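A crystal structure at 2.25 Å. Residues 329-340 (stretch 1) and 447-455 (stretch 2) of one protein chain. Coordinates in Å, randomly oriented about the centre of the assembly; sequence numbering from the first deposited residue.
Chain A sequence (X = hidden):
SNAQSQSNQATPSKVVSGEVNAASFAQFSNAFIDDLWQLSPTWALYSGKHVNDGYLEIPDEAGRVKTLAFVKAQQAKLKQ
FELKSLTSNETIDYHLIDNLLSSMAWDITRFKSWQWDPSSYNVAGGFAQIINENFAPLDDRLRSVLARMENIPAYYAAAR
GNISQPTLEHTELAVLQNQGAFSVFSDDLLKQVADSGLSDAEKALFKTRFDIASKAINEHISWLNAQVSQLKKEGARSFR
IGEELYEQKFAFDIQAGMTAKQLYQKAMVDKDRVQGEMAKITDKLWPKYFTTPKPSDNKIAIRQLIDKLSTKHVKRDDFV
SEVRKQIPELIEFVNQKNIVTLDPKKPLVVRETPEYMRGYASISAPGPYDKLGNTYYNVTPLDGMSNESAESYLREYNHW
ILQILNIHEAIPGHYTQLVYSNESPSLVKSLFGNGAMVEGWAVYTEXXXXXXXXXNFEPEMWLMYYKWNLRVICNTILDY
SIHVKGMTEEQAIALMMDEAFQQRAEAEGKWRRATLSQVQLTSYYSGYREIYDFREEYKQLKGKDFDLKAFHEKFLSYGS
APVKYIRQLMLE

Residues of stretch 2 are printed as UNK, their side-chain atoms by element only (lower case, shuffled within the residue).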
ATOM      1  N   GLU A 329       4.488 -17.462 -20.608  1.00 31.10           N
ATOM      2  CA  GLU A 329       5.773 -18.112 -20.350  1.00 32.37           C
ATOM      3  C   GLU A 329       5.950 -18.434 -18.850  1.00 29.84           C
ATOM      4  O   GLU A 329       6.494 -19.465 -18.479  1.00 28.96           O
ATOM      5  CB  GLU A 329       6.954 -17.273 -20.860  1.00 36.82           C
ATOM      6  CG  GLU A 329       7.122 -17.274 -22.393  1.00 42.83           C
ATOM      7  CD  GLU A 329       8.159 -16.252 -22.921  1.00 47.12           C
ATOM      8  OE1 GLU A 329       8.618 -15.337 -22.167  1.00 49.74           O
ATOM      9  OE2 GLU A 329       8.515 -16.359 -24.126  1.00 53.91           O
ATOM     10  N   LEU A 330       5.496 -17.540 -17.998  1.00 27.01           N
ATOM     11  CA  LEU A 330       5.548 -17.764 -16.557  1.00 26.54           C
ATOM     12  C   LEU A 330       4.572 -18.886 -16.167  1.00 26.47           C
ATOM     13  O   LEU A 330       4.921 -19.724 -15.324  1.00 24.47           O
ATOM     14  CB  LEU A 330       5.225 -16.459 -15.771  1.00 25.84           C
ATOM     15  CG  LEU A 330       6.218 -15.273 -15.986  1.00 25.79           C
ATOM     16  CD1 LEU A 330       5.691 -14.020 -15.328  1.00 24.36           C
ATOM     17  CD2 LEU A 330       7.615 -15.609 -15.456  1.00 25.40           C
ATOM     18  N   ILE A 331       3.370 -18.889 -16.779  1.00 26.74           N
ATOM     19  CA  ILE A 331       2.377 -19.930 -16.553  1.00 27.48           C
ATOM     20  C   ILE A 331       2.992 -21.285 -16.882  1.00 29.48           C
ATOM     21  O   ILE A 331       2.911 -22.228 -16.077  1.00 28.95           O
ATOM     22  CB  ILE A 331       1.081 -19.706 -17.365  1.00 29.04           C
ATOM     23  CG1 ILE A 331       0.325 -18.458 -16.848  1.00 28.63           C
ATOM     24  CG2 ILE A 331       0.140 -20.960 -17.324  1.00 27.83           C
ATOM     25  CD1 ILE A 331      -0.853 -18.073 -17.739  1.00 28.08           C
ATOM     26  N   GLU A 332       3.658 -21.357 -18.033  1.00 30.79           N
ATOM     27  CA  GLU A 332       4.274 -22.608 -18.476  1.00 33.65           C
ATOM     28  C   GLU A 332       5.339 -23.016 -17.472  1.00 30.25           C
ATOM     29  O   GLU A 332       5.399 -24.159 -17.052  1.00 29.40           O
ATOM     30  CB  GLU A 332       4.852 -22.471 -19.897  1.00 38.52           C
ATOM     31  CG  GLU A 332       5.673 -23.660 -20.385  1.00 45.17           C
ATOM     32  CD  GLU A 332       6.448 -23.431 -21.707  1.00 51.30           C
ATOM     33  OE1 GLU A 332       6.852 -22.275 -22.050  1.00 57.44           O
ATOM     34  OE2 GLU A 332       6.690 -24.449 -22.401  1.00 58.09           O
ATOM     35  N   PHE A 333       6.169 -22.076 -17.065  1.00 27.33           N
ATOM     36  CA  PHE A 333       7.220 -22.413 -16.136  1.00 26.99           C
ATOM     37  C   PHE A 333       6.644 -22.921 -14.783  1.00 26.28           C
ATOM     38  O   PHE A 333       7.104 -23.913 -14.258  1.00 26.19           O
ATOM     39  CB  PHE A 333       8.192 -21.249 -15.976  1.00 26.02           C
ATOM     40  CG  PHE A 333       9.261 -21.514 -14.986  1.00 26.37           C
ATOM     41  CD1 PHE A 333       9.022 -21.319 -13.627  1.00 25.83           C
ATOM     42  CD2 PHE A 333      10.504 -22.002 -15.392  1.00 27.34           C
ATOM     43  CE1 PHE A 333       9.990 -21.609 -12.689  1.00 25.92           C
ATOM     44  CE2 PHE A 333      11.489 -22.275 -14.440  1.00 27.85           C
ATOM     45  CZ  PHE A 333      11.223 -22.077 -13.083  1.00 26.79           C
ATOM     46  N   VAL A 334       5.630 -22.267 -14.246  1.00 25.78           N
ATOM     47  CA  VAL A 334       5.054 -22.675 -12.982  1.00 26.70           C
ATOM     48  C   VAL A 334       4.435 -24.059 -13.064  1.00 28.43           C
ATOM     49  O   VAL A 334       4.608 -24.876 -12.153  1.00 27.64           O
ATOM     50  CB  VAL A 334       3.988 -21.699 -12.505  1.00 26.75           C
ATOM     51  CG1 VAL A 334       3.150 -22.335 -11.409  1.00 27.70           C
ATOM     52  CG2 VAL A 334       4.669 -20.426 -12.026  1.00 25.55           C
ATOM     53  N   ASN A 335       3.768 -24.336 -14.179  1.00 29.20           N
ATOM     54  CA  ASN A 335       3.251 -25.677 -14.420  1.00 30.56           C
ATOM     55  C   ASN A 335       4.328 -26.719 -14.568  1.00 29.01           C
ATOM     56  O   ASN A 335       4.251 -27.753 -13.945  1.00 27.78           O
ATOM     57  CB  ASN A 335       2.330 -25.688 -15.639  1.00 33.17           C
ATOM     58  CG  ASN A 335       1.062 -24.905 -15.380  1.00 34.74           C
ATOM     59  OD1 ASN A 335       0.633 -24.802 -14.233  1.00 36.71           O
ATOM     60  ND2 ASN A 335       0.467 -24.349 -16.421  1.00 35.23           N
ATOM     61  N   GLN A 336       5.319 -26.446 -15.393  1.00 27.94           N
ATOM     62  CA  GLN A 336       6.381 -27.400 -15.599  1.00 29.34           C
ATOM     63  C   GLN A 336       7.079 -27.744 -14.284  1.00 30.43           C
ATOM     64  O   GLN A 336       7.355 -28.896 -14.035  1.00 30.50           O
ATOM     65  CB  GLN A 336       7.405 -26.883 -16.603  1.00 28.66           C
ATOM     66  CG  GLN A 336       6.938 -26.976 -18.048  1.00 29.11           C
ATOM     67  CD  GLN A 336       6.839 -28.402 -18.575  1.00 29.79           C
ATOM     68  OE1 GLN A 336       7.649 -29.266 -18.254  1.00 29.95           O
ATOM     69  NE2 GLN A 336       5.869 -28.634 -19.418  1.00 29.76           N
ATOM     70  N   LYS A 337       7.308 -26.750 -13.432  1.00 30.62           N
ATOM     71  CA  LYS A 337       8.086 -26.951 -12.204  1.00 31.84           C
ATOM     72  C   LYS A 337       7.216 -27.295 -11.002  1.00 32.30           C
ATOM     73  O   LYS A 337       7.720 -27.471  -9.891  1.00 31.59           O
ATOM     74  CB  LYS A 337       8.925 -25.690 -11.902  1.00 31.47           C
ATOM     75  CG  LYS A 337       9.911 -25.359 -13.014  1.00 32.33           C
ATOM     76  CD  LYS A 337      11.113 -26.274 -12.968  1.00 34.99           C
ATOM     77  CE  LYS A 337      11.913 -26.254 -14.271  1.00 37.01           C
ATOM     78  NZ  LYS A 337      13.216 -26.934 -14.006  1.00 38.64           N
ATOM     79  N   ASN A 338       5.905 -27.382 -11.210  1.00 33.72           N
ATOM     80  CA  ASN A 338       5.003 -27.741 -10.130  1.00 34.61           C
ATOM     81  C   ASN A 338       5.061 -26.828  -8.934  1.00 33.19           C
ATOM     82  O   ASN A 338       5.063 -27.280  -7.801  1.00 34.30           O
ATOM     83  CB  ASN A 338       5.312 -29.153  -9.649  1.00 37.66           C
ATOM     84  CG  ASN A 338       4.591 -30.164 -10.457  1.00 40.39           C
ATOM     85  OD1 ASN A 338       3.370 -30.054 -10.633  1.00 44.39           O
ATOM     86  ND2 ASN A 338       5.310 -31.131 -10.967  1.00 40.73           N
ATOM     87  N   ILE A 339       5.083 -25.536  -9.188  1.00 30.65           N
ATOM     88  CA  ILE A 339       5.205 -24.565  -8.139  1.00 28.28           C
ATOM     89  C   ILE A 339       3.843 -24.322  -7.430  1.00 27.53           C
ATOM     90  O   ILE A 339       3.777 -24.275  -6.214  1.00 26.96           O
ATOM     91  CB  ILE A 339       5.810 -23.320  -8.756  1.00 27.67           C
ATOM     92  CG1 ILE A 339       7.283 -23.647  -9.073  1.00 28.41           C
ATOM     93  CG2 ILE A 339       5.614 -22.109  -7.845  1.00 25.88           C
ATOM     94  CD1 ILE A 339       8.068 -22.503  -9.687  1.00 28.10           C
ATOM     95  N   VAL A 340       2.763 -24.234  -8.192  1.00 26.39           N
ATOM     96  CA  VAL A 340       1.438 -23.969  -7.624  1.00 26.46           C
ATOM     97  C   VAL A 340       0.399 -24.251  -8.710  1.00 27.49           C
ATOM     98  O   VAL A 340       0.652 -23.993  -9.858  1.00 28.26           O
ATOM     99  CB  VAL A 340       1.341 -22.495  -7.128  1.00 23.96           C
ATOM    100  CG1 VAL A 340       1.262 -21.551  -8.307  1.00 22.91           C
ATOM    101  CG2 VAL A 340       0.166 -22.296  -6.208  1.00 23.24           C
ATOM    102  N   UNK A 447      12.050 -14.556  -5.400  1.00 23.64           N
ATOM    103  CA  UNK A 447      13.158 -15.354  -4.939  1.00 25.88           C
ATOM    104  C   UNK A 447      12.929 -16.840  -5.226  1.00 24.43           C
ATOM    105  O   UNK A 447      13.792 -17.528  -5.787  1.00 23.49           O
ATOM    106  c   UNK A 447      15.703 -15.951  -2.990  1.00 35.96           C
ATOM    107  n   UNK A 447      16.244 -14.665  -2.539  1.00 43.47           N
ATOM    108  c   UNK A 447      13.389 -15.053  -3.458  1.00 28.37           C
ATOM    109  c   UNK A 447      17.533 -14.410  -2.267  1.00 42.73           C
ATOM    110  c   UNK A 447      14.243 -16.027  -2.682  1.00 31.49           C
ATOM    111  n   UNK A 447      18.475 -15.371  -2.385  1.00 40.79           N
ATOM    112  n   UNK A 447      17.854 -13.172  -1.865  1.00 40.75           N
ATOM    113  N   UNK A 448      11.749 -17.320  -4.856  1.00 23.94           N
ATOM    114  CA  UNK A 448      11.375 -18.726  -5.051  1.00 24.22           C
ATOM    115  C   UNK A 448      11.474 -19.102  -6.532  1.00 23.93           C
ATOM    116  O   UNK A 448      12.048 -20.117  -6.847  1.00 23.76           O
ATOM    117  c   UNK A 448       9.961 -18.963  -4.518  1.00 24.95           C
ATOM    118  c   UNK A 448       7.009 -19.492  -6.080  1.00 24.81           C
ATOM    119  c   UNK A 448       9.460 -20.378  -4.622  1.00 25.90           C
ATOM    120 se   UNK A 448       8.604 -20.628  -6.357  1.00 28.31          SE
ATOM    121  N   UNK A 449      10.936 -18.289  -7.443  1.00 23.26           N
ATOM    122  CA  UNK A 449      11.052 -18.622  -8.896  1.00 24.15           C
ATOM    123  C   UNK A 449      12.500 -18.771  -9.388  1.00 24.40           C
ATOM    124  O   UNK A 449      12.790 -19.694 -10.129  1.00 24.32           O
ATOM    125  c   UNK A 449      10.364 -17.584  -9.776  1.00 23.18           C
ATOM    126  c   UNK A 449       8.881 -17.557  -9.593  1.00 24.00           C
ATOM    127 se   UNK A 449       8.011 -19.021 -10.568  1.00 24.95          SE
ATOM    128  c   UNK A 449       7.823 -18.070 -12.323  1.00 23.73           C
ATOM    129  N   UNK A 450      13.377 -17.857  -8.977  1.00 24.42           N
ATOM    130  CA  UNK A 450      14.766 -17.953  -9.350  1.00 25.79           C
ATOM    131  C   UNK A 450      15.408 -19.167  -8.709  1.00 26.40           C
ATOM    132  O   UNK A 450      16.150 -19.907  -9.378  1.00 26.10           O
ATOM    133  c   UNK A 450      15.381 -15.558 -11.176  1.00 27.94           C
ATOM    134  c   UNK A 450      16.344 -14.337  -9.292  1.00 28.43           C
ATOM    135  c   UNK A 450      15.297 -15.376  -9.708  1.00 27.14           C
ATOM    136  c   UNK A 450      15.559 -16.696  -8.981  1.00 26.45           C
ATOM    137  N   UNK A 451      15.128 -19.394  -7.430  1.00 26.84           N
ATOM    138  CA  UNK A 451      15.684 -20.589  -6.750  1.00 27.85           C
ATOM    139  C   UNK A 451      15.272 -21.874  -7.454  1.00 28.81           C
ATOM    140  O   UNK A 451      16.065 -22.831  -7.485  1.00 29.02           O
ATOM    141  c   UNK A 451      15.871 -19.616  -4.359  1.00 28.19           C
ATOM    142  o   UNK A 451      16.092 -19.105  -2.039  1.00 29.01           O
ATOM    143  c   UNK A 451      15.265 -20.683  -5.277  1.00 27.91           C
ATOM    144  o   UNK A 451      14.466 -20.495  -2.609  1.00 28.40           O
ATOM    145  c   UNK A 451      15.441 -19.748  -2.904  1.00 28.45           C
ATOM    146  N   UNK A 452      14.059 -21.889  -8.018  1.00 28.26           N
ATOM    147  CA  UNK A 452      13.528 -23.095  -8.695  1.00 29.55           C
ATOM    148  C   UNK A 452      13.996 -23.181 -10.140  1.00 29.53           C
ATOM    149  O   UNK A 452      13.595 -24.086 -10.878  1.00 28.99           O
ATOM    150  o   UNK A 452      11.821 -25.730  -7.251  1.00 40.11           O
ATOM    151  c   UNK A 452      11.984 -23.128  -8.680  1.00 30.37           C
ATOM    152  c   UNK A 452      11.910 -24.623  -6.651  1.00 36.80           C
ATOM    153  o   UNK A 452      12.435 -24.487  -5.506  1.00 40.38           O
ATOM    154  c   UNK A 452      11.355 -23.388  -7.335  1.00 32.28           C
ATOM    155  N   UNK A 453      14.819 -22.225 -10.565  1.00 28.85           N
ATOM    156  CA  UNK A 453      15.459 -22.336 -11.853  1.00 28.77           C
ATOM    157  C   UNK A 453      14.964 -21.380 -12.911  1.00 28.51           C
ATOM    158  O   UNK A 453      15.348 -21.542 -14.058  1.00 28.26           O
ATOM    159  N   UNK A 454      14.124 -20.402 -12.564  1.00 27.49           N
ATOM    160  CA  UNK A 454      13.701 -19.437 -13.557  1.00 28.00           C
ATOM    161  C   UNK A 454      14.910 -18.621 -14.082  1.00 29.48           C
ATOM    162  O   UNK A 454      15.688 -18.058 -13.306  1.00 29.32           O
ATOM    163  c   UNK A 454      11.231 -15.988 -16.185  1.00 29.43           C
ATOM    164  c   UNK A 454      12.096 -17.628 -14.126  1.00 27.90           C
ATOM    165  c   UNK A 454      10.659 -17.249 -16.023  1.00 30.02           C
ATOM    166  c   UNK A 454      12.613 -18.519 -13.036  1.00 27.10           C
ATOM    167  c   UNK A 454      12.652 -16.359 -14.336  1.00 28.64           C
ATOM    168  c   UNK A 454      12.206 -15.545 -15.345  1.00 28.07           C
ATOM    169  o   UNK A 454      10.818 -15.161 -17.194  1.00 31.23           O
ATOM    170  c   UNK A 454      11.112 -18.060 -14.995  1.00 29.04           C
ATOM    171  N   UNK A 455      15.040 -18.583 -15.408  1.00 31.14           N
ATOM    172  CA  UNK A 455      16.180 -17.996 -16.092  1.00 33.54           C
ATOM    173  C   UNK A 455      17.425 -18.854 -16.010  1.00 36.42           C
ATOM    174  O   UNK A 455      18.526 -18.412 -16.368  1.00 40.76           O
TER
HETATM  175  O   HOH W   1      15.014 -24.642 -15.346  1.00 43.72           O

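Position 447 lies in a helix that begins earlier in the chain. Its side chain has four carbons and three nitrogens: three carbons, a nitrogen, then a carbon carrying two more nitrogens. It touches nothing on stretch 1. The end is a guanidinium group, so the residue is Arg 447. Its NE is hydrogen-bonded elsewhere in the structure.

Position 448 has an unbranched chain of two carbons, a selenium and a terminal carbon. The CA-to-CB bond points sideways, but the end comes nearer to stretch 1, and the last carbon packs on Ile 339. This is selenomethionine, Met 448. Met 448 CE lies 3.5 Å from Ile 339 CG2.

Position 449 has the same atoms: two carbons, selenium, one carbon, no branch. It touches four residues of stretch 1. The selenium reaches Ile 339 and Val 334, and the last carbon reaches Phe 333 and Leu 330. It is again selenomethionine, Met 449. Met 449 SE lies 3.6 Å from Ile 339 CD1 and 3.9 Å from Val 334 CG2. Met 449 CE lies 3.7 Å from Phe 333 CD1 and 4.0 Å from Leu 330 CD2. The SE atom also approaches the Phe 333 ring obliquely.

Position 450 has four carbons, forked at the second, and no heteroatom. Its CA-to-CB bond points away from stretch 1, and it touches nothing there. This is Leu 450.

Position 451 has three carbons, the third carrying two oxygens. It touches nothing on stretch 1. The carboxylate at this chain length gives Glu 451. Both carboxylate oxygens are hydrogen-bonded elsewhere in the structure.

Position 452 has the same make-up, three carbons with two oxygens on the third. The CA-to-CB bond points toward stretch 1, and CB reaches Ile 339. It is Glu 452. Glu 452 CB lies 4.1 Å from Ile 339 CD1. The backbone O of Glu 452 is near the edge of the Phe 333 ring, 3.8 Å from Phe 333 CZ.

Position 453 has no side-chain atoms; its backbone C touches Phe 333. It is Gly 453. Its phi is 109°, and a CB would be jammed against the preceding carbonyl O. The residue closes a Schellman motif: Gly 453 N bonds to Leu 450 O at 2.9 Å, and the N of position 454 bonds to Met 449 O at 2.9 Å.

Position 454 has one carbon, then a six-carbon ring bearing an oxygen. CB sits over one face of the Phe 333 ring, and a ring carbon meets Leu 330. It is Tyr 454. Tyr 454 CB lies 3.8 Å from Phe 333 CZ. The tyrosine ring turns an edge to the phenylalanine face, with the planes at 85°. Tyr 454 CE1 meets Leu 330 CD2 at 3.5 Å.

Position 455 has no side-chain atoms and touches nothing on stretch 1. It is Gly 455. Its positive phi favours glycine.

The contact is apolar packing, with no direct hydrogen bond across it. Met 449 packs against Leu 330, Phe 333, Val 334 and Ile 339. The turn after the helix brings Tyr 454 against Phe 333. One water accepts from Lys 337 NZ at 3.2 Å and donates weakly to Gly 453 O at 3.4 Å.

Stretch 2 (447-455) RMMLEEGYG
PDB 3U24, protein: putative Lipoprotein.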